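Local coordinates for protein anaphase-promoting complex subunit cut9 (Schizosaccharomyces pombe, PDB 2XPI) that forms a tetratricopeptide-repeat scaffold subunit of the anaphase-promoting complex, the ubiquitin ligase that controls progression through mitosis and G1, at residues Trp122-Tyr127 / Arg153-Phe158; Tyr337-Tyr342 / Lys372-Leu377; Asn363-Arg368 / Trp376-Ile381. One frame throughout, in Å; residues are numbered along the deposited sequence.

Contact 1: residues Trp122-Tyr127 / Arg153-Phe158; sequences WLAQVY and RYLAAF
Ala-124 and Leu-155 meet where two tetratricopeptide repeats stack, the first helix of TPR 2 (helix 117-129) lying beside the first helix of TPR 3 (helix 150-162). The tight part is small: one leucine methyl against an alanine methyl and the adjoining backbone. Leu-155 reaches across with CG anti to its own backbone N (chi1 -167°), which carries the branch away from its helix and puts methyl CD2 3.6 Å from Ala-124 CB. That same methyl rests 3.7 Å from Gln-125 N, and so sits against the helix surface between the two residues. Ala-124 CA and Leu-155 CA, the nearest pair across the two segments, are 7.7 Å apart. Leu-140 of helix 133-142 touches both apolar side chains and completes this buried patch.

The other part is looser. Gln-125 bends at chi2 (-74°) and crosses the leucine side chain at about a right angle, making only van der Waals contact with it. Here the second subunit, another copy of the protein, also packs in: its Gln-98 lies on Leu-155 and Phe-158, consistent with the role of repeats 1-7 in homodimerization. Close by, Tyr-154 OH is hydrogen-bonded to Gln-97 O of that subunit.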
loop_
_atom_site.group_PDB
_atom_site.type_symbol
_atom_site.label_atom_id
_atom_site.label_comp_id
_atom_site.label_asym_id
_atom_site.label_seq_id
_atom_site.Cartn_x
_atom_site.Cartn_y
_atom_site.Cartn_z
ATOM N N TRP A 122 -18.065 5.178 -7.850
ATOM C CA TRP A 122 -17.078 6.170 -7.456
ATOM C C TRP A 122 -16.737 6.071 -5.978
ATOM O O TRP A 122 -15.589 6.329 -5.583
ATOM C CB TRP A 122 -17.546 7.572 -7.847
ATOM C CG TRP A 122 -17.399 7.819 -9.322
ATOM C CD1 TRP A 122 -18.404 8.012 -10.240
ATOM C CD2 TRP A 122 -16.172 7.853 -10.056
ATOM N NE1 TRP A 122 -17.867 8.193 -11.489
ATOM C CE2 TRP A 122 -16.498 8.100 -11.404
ATOM C CE3 TRP A 122 -14.823 7.703 -9.703
ATOM C CZ2 TRP A 122 -15.521 8.208 -12.405
ATOM C CZ3 TRP A 122 -13.848 7.809 -10.708
ATOM C CH2 TRP A 122 -14.208 8.057 -12.037
ATOM N N LEU A 123 -17.722 5.672 -5.173
ATOM C CA LEU A 123 -17.497 5.459 -3.747
ATOM C C LEU A 123 -16.585 4.250 -3.581
ATOM O O LEU A 123 -15.615 4.277 -2.816
ATOM C CB LEU A 123 -18.815 5.206 -3.030
ATOM C CG LEU A 123 -18.917 5.589 -1.551
ATOM C CD1 LEU A 123 -19.764 4.589 -0.764
ATOM C CD2 LEU A 123 -17.564 5.794 -0.890
ATOM N N ALA A 124 -16.915 3.182 -4.306
ATOM C CA ALA A 124 -16.087 1.983 -4.352
ATOM C C ALA A 124 -14.635 2.309 -4.725
ATOM O O ALA A 124 -13.704 1.740 -4.148
ATOM C CB ALA A 124 -16.681 0.978 -5.325
ATOM N N GLN A 125 -14.451 3.226 -5.677
ATOM C CA GLN A 125 -13.126 3.663 -6.115
ATOM C C GLN A 125 -12.292 4.169 -4.962
ATOM O O GLN A 125 -11.103 3.837 -4.833
ATOM C CB GLN A 125 -13.250 4.802 -7.111
ATOM C CG GLN A 125 -13.205 4.379 -8.549
ATOM C CD GLN A 125 -11.814 4.013 -8.961
ATOM O OE1 GLN A 125 -11.143 4.767 -9.664
ATOM N NE2 GLN A 125 -11.353 2.864 -8.503
ATOM N N VAL A 126 -12.924 4.990 -4.128
ATOM C CA VAL A 126 -12.253 5.574 -2.982
ATOM C C VAL A 126 -11.739 4.446 -2.087
ATOM O O VAL A 126 -10.569 4.435 -1.675
ATOM C CB VAL A 126 -13.197 6.560 -2.204
ATOM C CG1 VAL A 126 -12.513 7.118 -0.981
ATOM C CG2 VAL A 126 -13.682 7.699 -3.119
ATOM N N TYR A 127 -12.594 3.477 -1.799
ATOM C CA TYR A 127 -12.180 2.368 -0.948
ATOM C C TYR A 127 -10.987 1.628 -1.531
ATOM O O TYR A 127 -10.130 1.166 -0.791
ATOM C CB TYR A 127 -13.326 1.383 -0.720
ATOM C CG TYR A 127 -14.497 1.955 0.037
ATOM C CD1 TYR A 127 -14.367 3.136 0.767
ATOM C CD2 TYR A 127 -15.728 1.322 0.024
ATOM C CE1 TYR A 127 -15.442 3.678 1.462
ATOM C CE2 TYR A 127 -16.802 1.846 0.708
ATOM C CZ TYR A 127 -16.653 3.026 1.427
ATOM O OH TYR A 127 -17.714 3.541 2.127
ATOM N N ARG A 153 -19.144 -3.856 -12.413
ATOM C CA ARG A 153 -18.678 -5.217 -12.663
ATOM C C ARG A 153 -17.149 -5.243 -12.773
ATOM O O ARG A 153 -16.477 -6.050 -12.125
ATOM C CB ARG A 153 -19.320 -5.773 -13.937
ATOM C CG ARG A 153 -19.142 -7.252 -14.122
ATOM C CD ARG A 153 -19.987 -7.766 -15.278
ATOM N NE ARG A 153 -20.656 -9.014 -14.911
ATOM C CZ ARG A 153 -21.930 -9.107 -14.546
ATOM N NH1 ARG A 153 -22.703 -8.029 -14.531
ATOM N NH2 ARG A 153 -22.440 -10.284 -14.211
ATOM N N TYR A 154 -16.600 -4.361 -13.594
ATOM C CA TYR A 154 -15.166 -4.223 -13.646
ATOM C C TYR A 154 -14.537 -4.056 -12.260
ATOM O O TYR A 154 -13.562 -4.741 -11.923
ATOM C CB TYR A 154 -14.771 -3.041 -14.513
ATOM C CG TYR A 154 -13.296 -2.755 -14.462
ATOM C CD1 TYR A 154 -12.389 -3.588 -15.115
ATOM C CD2 TYR A 154 -12.802 -1.656 -13.770
ATOM C CE1 TYR A 154 -11.021 -3.343 -15.074
ATOM C CE2 TYR A 154 -11.433 -1.393 -13.726
ATOM C CZ TYR A 154 -10.547 -2.246 -14.376
ATOM O OH TYR A 154 -9.194 -1.999 -14.350
ATOM N N LEU A 155 -15.081 -3.136 -11.461
ATOM C CA LEU A 155 -14.445 -2.789 -10.191
ATOM C C LEU A 155 -14.600 -3.886 -9.140
ATOM O O LEU A 155 -13.669 -4.151 -8.379
ATOM C CB LEU A 155 -14.940 -1.453 -9.660
ATOM C CG LEU A 155 -14.078 -0.929 -8.509
ATOM C CD1 LEU A 155 -12.604 -0.954 -8.866
ATOM C CD2 LEU A 155 -14.502 0.469 -8.110
ATOM N N ALA A 156 -15.762 -4.532 -9.110
ATOM C CA ALA A 156 -15.972 -5.657 -8.208
ATOM C C ALA A 156 -15.003 -6.792 -8.557
ATOM O O ALA A 156 -14.380 -7.371 -7.675
ATOM C CB ALA A 156 -17.412 -6.137 -8.248
ATOM N N ALA A 157 -14.877 -7.097 -9.843
ATOM C CA ALA A 157 -13.935 -8.112 -10.298
ATOM C C ALA A 157 -12.513 -7.726 -9.916
ATOM O O ALA A 157 -11.728 -8.553 -9.442
ATOM C CB ALA A 157 -14.040 -8.302 -11.815
ATOM N N PHE A 158 -12.181 -6.460 -10.143
ATOM C CA PHE A 158 -10.858 -5.952 -9.830
ATOM C C PHE A 158 -10.525 -6.157 -8.351
ATOM O O PHE A 158 -9.388 -6.477 -8.019
ATOM C CB PHE A 158 -10.796 -4.486 -10.189
ATOM C CG PHE A 158 -9.486 -3.845 -9.890
ATOM C CD1 PHE A 158 -9.170 -3.455 -8.595
ATOM C CD2 PHE A 158 -8.585 -3.573 -10.913
ATOM C CE1 PHE A 158 -7.958 -2.843 -8.314
ATOM C CE2 PHE A 158 -7.377 -2.965 -10.648
ATOM C CZ PHE A 158 -7.058 -2.601 -9.349
#

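Contact 2: residues Tyr337-Tyr342 / Lys372-Leu377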
loop_
_atom_site.group_PDB
_atom_site.type_symbol
_atom_site.label_atom_id
_atom_site.label_comp_id
_atom_site.label_asym_id
_atom_site.label_seq_id
_atom_site.Cartn_x
_atom_site.Cartn_y
_atom_site.Cartn_z
ATOM N N TYR A 337 15.081 7.505 -12.647
ATOM C CA TYR A 337 14.245 6.451 -12.080
ATOM C C TYR A 337 13.724 5.524 -13.155
ATOM O O TYR A 337 12.819 4.731 -12.908
ATOM C CB TYR A 337 13.064 7.022 -11.292
ATOM C CG TYR A 337 13.468 7.827 -10.091
ATOM C CD1 TYR A 337 13.394 7.283 -8.821
ATOM C CD2 TYR A 337 13.933 9.133 -10.226
ATOM C CE1 TYR A 337 13.760 8.019 -7.709
ATOM C CE2 TYR A 337 14.302 9.876 -9.125
ATOM C CZ TYR A 337 14.213 9.309 -7.863
ATOM O OH TYR A 337 14.581 10.030 -6.749
ATOM N N ASN A 338 14.273 5.625 -14.358
ATOM C CA ASN A 338 13.944 4.630 -15.363
ATOM C C ASN A 338 14.720 3.321 -15.128
ATOM O O ASN A 338 15.953 3.313 -15.058
ATOM C CB ASN A 338 14.159 5.156 -16.773
ATOM C CG ASN A 338 13.761 4.140 -17.809
ATOM O OD1 ASN A 338 13.953 2.940 -17.607
ATOM N ND2 ASN A 338 13.196 4.596 -18.911
ATOM N N LEU A 339 13.988 2.222 -14.997
ATOM C CA LEU A 339 14.585 0.959 -14.595
ATOM C C LEU A 339 14.762 -0.020 -15.754
ATOM O O LEU A 339 15.613 -0.913 -15.699
ATOM C CB LEU A 339 13.752 0.322 -13.484
ATOM C CG LEU A 339 14.424 0.349 -12.111
ATOM C CD1 LEU A 339 15.375 1.535 -12.022
ATOM C CD2 LEU A 339 13.399 0.364 -10.991
ATOM N N ASP A 340 13.966 0.156 -16.802
ATOM C CA ASP A 340 14.036 -0.698 -17.979
ATOM C C ASP A 340 15.362 -0.545 -18.695
ATOM O O ASP A 340 15.731 -1.364 -19.524
ATOM C CB ASP A 340 12.935 -0.330 -18.964
ATOM C CG ASP A 340 11.540 -0.549 -18.402
ATOM O OD1 ASP A 340 10.639 0.203 -18.840
ATOM O OD2 ASP A 340 11.343 -1.461 -17.551
ATOM N N VAL A 341 16.074 0.529 -18.399
ATOM C CA VAL A 341 17.292 0.803 -19.118
ATOM C C VAL A 341 18.424 -0.083 -18.613
ATOM O O VAL A 341 19.427 -0.275 -19.305
ATOM C CB VAL A 341 17.697 2.277 -18.996
ATOM C CG1 VAL A 341 18.399 2.514 -17.681
ATOM C CG2 VAL A 341 18.614 2.635 -20.122
ATOM N N TYR A 342 18.261 -0.643 -17.422
ATOM C CA TYR A 342 19.386 -1.318 -16.773
ATOM C C TYR A 342 19.967 -2.591 -17.427
ATOM O O TYR A 342 21.180 -2.723 -17.533
ATOM C CB TYR A 342 19.151 -1.492 -15.268
ATOM C CG TYR A 342 19.456 -0.232 -14.507
ATOM C CD1 TYR A 342 20.750 0.203 -14.381
ATOM C CD2 TYR A 342 18.449 0.540 -13.943
ATOM C CE1 TYR A 342 21.051 1.359 -13.706
ATOM C CE2 TYR A 342 18.738 1.703 -13.267
ATOM C CZ TYR A 342 20.043 2.101 -13.148
ATOM O OH TYR A 342 20.381 3.252 -12.477
ATOM N N LYS A 372 13.260 -4.934 -6.178
ATOM C CA LYS A 372 13.218 -5.126 -7.624
ATOM C C LYS A 372 14.268 -6.134 -8.058
ATOM O O LYS A 372 15.415 -6.057 -7.621
ATOM C CB LYS A 372 13.487 -3.808 -8.360
ATOM C CG LYS A 372 12.555 -2.653 -8.023
ATOM C CD LYS A 372 11.098 -2.999 -8.282
ATOM C CE LYS A 372 10.823 -3.193 -9.767
ATOM N NZ LYS A 372 9.482 -3.821 -10.026
ATOM N N ALA A 373 13.868 -7.056 -8.932
ATOM C CA ALA A 373 14.763 -8.059 -9.536
ATOM C C ALA A 373 15.950 -7.454 -10.290
ATOM O O ALA A 373 17.043 -8.015 -10.267
ATOM C CB ALA A 373 13.988 -8.983 -10.465
ATOM N N VAL A 374 15.744 -6.324 -10.961
ATOM C CA VAL A 374 16.860 -5.674 -11.635
ATOM C C VAL A 374 17.970 -5.369 -10.656
ATOM O O VAL A 374 19.142 -5.438 -11.009
ATOM C CB VAL A 374 16.499 -4.319 -12.261
ATOM C CG1 VAL A 374 17.086 -4.231 -13.671
ATOM C CG2 VAL A 374 15.006 -4.093 -12.246
ATOM N N THR A 375 17.603 -4.987 -9.437
ATOM C CA THR A 375 18.610 -4.608 -8.457
ATOM C C THR A 375 19.618 -5.723 -8.287
ATOM O O THR A 375 20.821 -5.480 -8.248
ATOM C CB THR A 375 17.998 -4.262 -7.109
ATOM O OG1 THR A 375 17.356 -2.995 -7.229
ATOM C CG2 THR A 375 19.081 -4.163 -6.034
ATOM N N TRP A 376 19.127 -6.953 -8.217
ATOM C CA TRP A 376 20.013 -8.079 -7.969
ATOM C C TRP A 376 20.678 -8.620 -9.234
ATOM O O TRP A 376 21.710 -9.256 -9.152
ATOM C CB TRP A 376 19.315 -9.129 -7.121
ATOM C CG TRP A 376 18.736 -8.463 -5.895
ATOM C CD1 TRP A 376 17.446 -8.085 -5.709
ATOM C CD2 TRP A 376 19.448 -8.028 -4.733
ATOM N NE1 TRP A 376 17.295 -7.475 -4.494
ATOM C CE2 TRP A 376 18.513 -7.420 -3.875
ATOM C CE3 TRP A 376 20.783 -8.102 -4.328
ATOM C CZ2 TRP A 376 18.863 -6.900 -2.634
ATOM C CZ3 TRP A 376 21.133 -7.575 -3.092
ATOM C CH2 TRP A 376 20.176 -6.993 -2.259
ATOM N N LEU A 377 20.111 -8.309 -10.397
ATOM C CA LEU A 377 20.803 -8.519 -11.666
ATOM C C LEU A 377 22.085 -7.710 -11.642
ATOM O O LEU A 377 23.133 -8.191 -12.048
ATOM C CB LEU A 377 19.933 -8.060 -12.830
ATOM C CG LEU A 377 20.082 -8.511 -14.300
ATOM C CD1 LEU A 377 20.419 -7.335 -15.176
ATOM C CD2 LEU A 377 21.023 -9.678 -14.561
#
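Asn-338 OD1 is gripped by two backbone N-H groups just before the turn that brings Leu-339 and Tyr-342 against Val-374. Asp-340 N lies 2.9 Å from this oxygen, but the bond is weak because it is strongly bent (117° at the hydrogen). The second bond, from Val-341 N, is also weak. The first of them closes an Asx turn. A type I beta turn from Leu-339 to Tyr-342 overlaps it, with Tyr-342 N bonded to Leu-339 O at 3.2 Å.

This folded loop leads into helix 342-352 of TPR 8 and packs on the start of helix 373-385, the first helix of TPR 9, so that the contact belongs to the stacking of neighbouring repeats in the tetratricopeptide superhelix. Val-374 is its centre. One methyl, CG1, comes 3.8 Å from Tyr-342 CB, touching the root of that side chain while the ring packs on Ile-361 and Leu-365 of helix 355-368. The other methyl, CG2, faces the leucine branch point, 4.5 Å from Leu-339 CG. On the solvent-exposed side the aliphatic part of Lys-372 brings CG to 4.3 Å from Leu-339 CD2, and His-369 adds a further neighbour to the leucine.

Contact 3: residues Asn363-Arg368 / Trp376-Ile381; sequences NDLVDR and WLAVGI
Val-366 and Trp-376 make the aromatic part of this contact, which joins the last helix of TPR 8 (355-368) to the first helix of TPR 9 (373-385). The two run nearly antiparallel, the axes of segments 363-368 and 376-381 enclosing 152° and approaching to 9.1 Å, as expected of consecutive helices in an alpha-solenoid. The tryptophan's CB points away from the other helix, yet its ring comes back: CG stands beside the backbone N (chi1 -52°), and the six-membered end of the indole reaches the valine. Val-366 CB lies 4.0 Å from Trp-376 CH2, and methyl CG1 stands over one face of the ring, the two side chains crossing at about a right angle.

The aliphatic pairs continue the seam. Val-366 CG1 also meets Val-379 CG2 at 3.6 Å, so a single methyl is shared between an aromatic face and a second valine. From the neighbouring position, Leu-365 extends its chain with CD1 anti to CA (chi2 -177°) and sets that methyl 3.7 Å from Ala-378 CB. Leu-346 of helix 342-352 also packs on Ala-378.

Polar interactions lie beside the seam. The indole NE1 is hydrogen-bonded to Pro-370 O in the connecting loop, which helps fix the rotation of the ring, and Lys-398 makes a cation-pi contact with it. At the exposed end of helix 355-368, Arg-368 and Asp-364 form a long salt bridge that involves only their charges.

No hydrogen bond links the two segments. Their cohesion is therefore van der Waals and hydrophobic, resting on methyls packed against a ring face, a valine and an alanine, while the directional bonding that orients the ring comes from the loop between the helices.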
loop_
_atom_site.group_PDB
_atom_site.type_symbol
_atom_site.label_atom_id
_atom_site.label_comp_id
_atom_site.label_asym_id
_atom_site.label_seq_id
_atom_site.Cartn_x
_atom_site.Cartn_y
_atom_site.Cartn_z
ATOM N N ASN A 363 25.078 -0.601 -5.916
ATOM C CA ASN A 363 24.965 -0.167 -4.532
ATOM C C ASN A 363 23.815 0.784 -4.261
ATOM O O ASN A 363 23.126 0.637 -3.253
ATOM C CB ASN A 363 26.293 0.364 -3.991
ATOM C CG ASN A 363 27.228 -0.762 -3.572
ATOM O OD1 ASN A 363 28.448 -0.667 -3.721
ATOM N ND2 ASN A 363 26.650 -1.855 -3.066
ATOM N N ASP A 364 23.567 1.741 -5.147
ATOM C CA ASP A 364 22.404 2.590 -4.900
ATOM C C ASP A 364 21.110 1.967 -5.379
ATOM O O ASP A 364 20.035 2.397 -4.968
ATOM C CB ASP A 364 22.572 4.042 -5.382
ATOM C CG ASP A 364 22.535 4.177 -6.877
ATOM O OD1 ASP A 364 21.581 4.798 -7.412
ATOM O OD2 ASP A 364 23.487 3.682 -7.512
ATOM N N LEU A 365 21.213 0.940 -6.218
ATOM C CA LEU A 365 20.039 0.161 -6.576
ATOM C C LEU A 365 19.570 -0.659 -5.371
ATOM O O LEU A 365 18.378 -0.673 -5.053
ATOM C CB LEU A 365 20.306 -0.729 -7.780
ATOM C CG LEU A 365 20.237 -0.117 -9.181
ATOM C CD1 LEU A 365 20.459 -1.197 -10.245
ATOM C CD2 LEU A 365 18.910 0.543 -9.402
ATOM N N VAL A 366 20.485 -1.321 -4.667
ATOM C CA VAL A 366 20.022 -2.075 -3.501
ATOM C C VAL A 366 19.601 -1.125 -2.395
ATOM O O VAL A 366 18.778 -1.472 -1.553
ATOM C CB VAL A 366 21.024 -3.116 -2.959
ATOM C CG1 VAL A 366 21.946 -3.589 -4.055
ATOM C CG2 VAL A 366 21.781 -2.559 -1.788
ATOM N N ASP A 367 20.144 0.084 -2.409
ATOM C CA ASP A 367 19.711 1.076 -1.437
ATOM C C ASP A 367 18.274 1.525 -1.678
ATOM O O ASP A 367 17.501 1.639 -0.736
ATOM C CB ASP A 367 20.635 2.290 -1.406
ATOM C CG ASP A 367 20.274 3.255 -0.285
ATOM O OD1 ASP A 367 20.434 4.485 -0.468
ATOM O OD2 ASP A 367 19.813 2.779 0.783
ATOM N N ARG A 368 17.914 1.770 -2.934
ATOM C CA ARG A 368 16.610 2.366 -3.238
ATOM C C ARG A 368 15.588 1.389 -3.827
ATOM O O ARG A 368 14.390 1.643 -3.769
ATOM C CB ARG A 368 16.769 3.583 -4.153
ATOM C CG ARG A 368 17.161 3.238 -5.569
ATOM C CD ARG A 368 17.584 4.473 -6.346
ATOM N NE ARG A 368 18.228 5.445 -5.471
ATOM C CZ ARG A 368 17.966 6.751 -5.495
ATOM N NH1 ARG A 368 17.081 7.237 -6.364
ATOM N NH2 ARG A 368 18.587 7.577 -4.655
ATOM N N TRP A 376 19.127 -6.953 -8.217
ATOM C CA TRP A 376 20.013 -8.079 -7.969
ATOM C C TRP A 376 20.678 -8.620 -9.234
ATOM O O TRP A 376 21.710 -9.256 -9.152
ATOM C CB TRP A 376 19.315 -9.129 -7.121
ATOM C CG TRP A 376 18.736 -8.463 -5.895
ATOM C CD1 TRP A 376 17.446 -8.085 -5.709
ATOM C CD2 TRP A 376 19.448 -8.028 -4.733
ATOM N NE1 TRP A 376 17.295 -7.475 -4.494
ATOM C CE2 TRP A 376 18.513 -7.420 -3.875
ATOM C CE3 TRP A 376 20.783 -8.102 -4.328
ATOM C CZ2 TRP A 376 18.863 -6.900 -2.634
ATOM C CZ3 TRP A 376 21.133 -7.575 -3.092
ATOM C CH2 TRP A 376 20.176 -6.993 -2.259
ATOM N N LEU A 377 20.111 -8.309 -10.397
ATOM C CA LEU A 377 20.803 -8.519 -11.666
ATOM C C LEU A 377 22.085 -7.710 -11.642
ATOM O O LEU A 377 23.133 -8.191 -12.048
ATOM C CB LEU A 377 19.933 -8.060 -12.830
ATOM C CG LEU A 377 20.082 -8.511 -14.300
ATOM C CD1 LEU A 377 20.419 -7.335 -15.176
ATOM C CD2 LEU A 377 21.023 -9.678 -14.561
ATOM N N ALA A 378 21.999 -6.478 -11.146
ATOM C CA ALA A 378 23.142 -5.568 -11.135
ATOM C C ALA A 378 24.235 -6.036 -10.160
ATOM O O ALA A 378 25.434 -6.007 -10.480
ATOM C CB ALA A 378 22.696 -4.143 -10.814
ATOM N N VAL A 379 23.820 -6.461 -8.971
ATOM C CA VAL A 379 24.763 -7.029 -8.011
ATOM C C VAL A 379 25.488 -8.238 -8.621
ATOM O O VAL A 379 26.679 -8.394 -8.439
ATOM C CB VAL A 379 24.069 -7.424 -6.700
ATOM C CG1 VAL A 379 25.027 -8.119 -5.793
ATOM C CG2 VAL A 379 23.529 -6.193 -6.008
ATOM N N GLY A 380 24.767 -9.062 -9.374
ATOM C CA GLY A 380 25.337 -10.248 -9.966
ATOM C C GLY A 380 26.332 -9.917 -11.060
ATOM O O GLY A 380 27.428 -10.476 -11.096
ATOM N N ILE A 381 25.955 -9.016 -11.960
ATOM C CA ILE A 381 26.813 -8.653 -13.078
ATOM C C ILE A 381 28.123 -8.098 -12.561
ATOM O O ILE A 381 29.178 -8.346 -13.138
ATOM C CB ILE A 381 26.135 -7.642 -14.023
ATOM C CG1 ILE A 381 25.022 -8.343 -14.805
ATOM C CG2 ILE A 381 27.163 -7.020 -14.993
ATOM C CD1 ILE A 381 24.161 -7.412 -15.603
#

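Contact 1 stands apart at the N-terminal end, its centre 32 Å from that of contact 2 and 37 Å from that of contact 3, with no touch. It comes first along the chain, in TPR 2 and 3. Contacts 2 and 3 follow together, their centres about 8 Å apart; both use helix 373-385 and share Trp-376 and Leu-377. They touch each other, Thr-375 of contact 2 packing on Val-366 of contact 3, and together they join the start of helix 373-385 to the loop before helix 342-352 and to helix 355-368. Contact 1 lies among the dimerizing repeats 1-7, while contacts 2 and 3 join repeat 8, one of those that bind hcn1, to repeat 9.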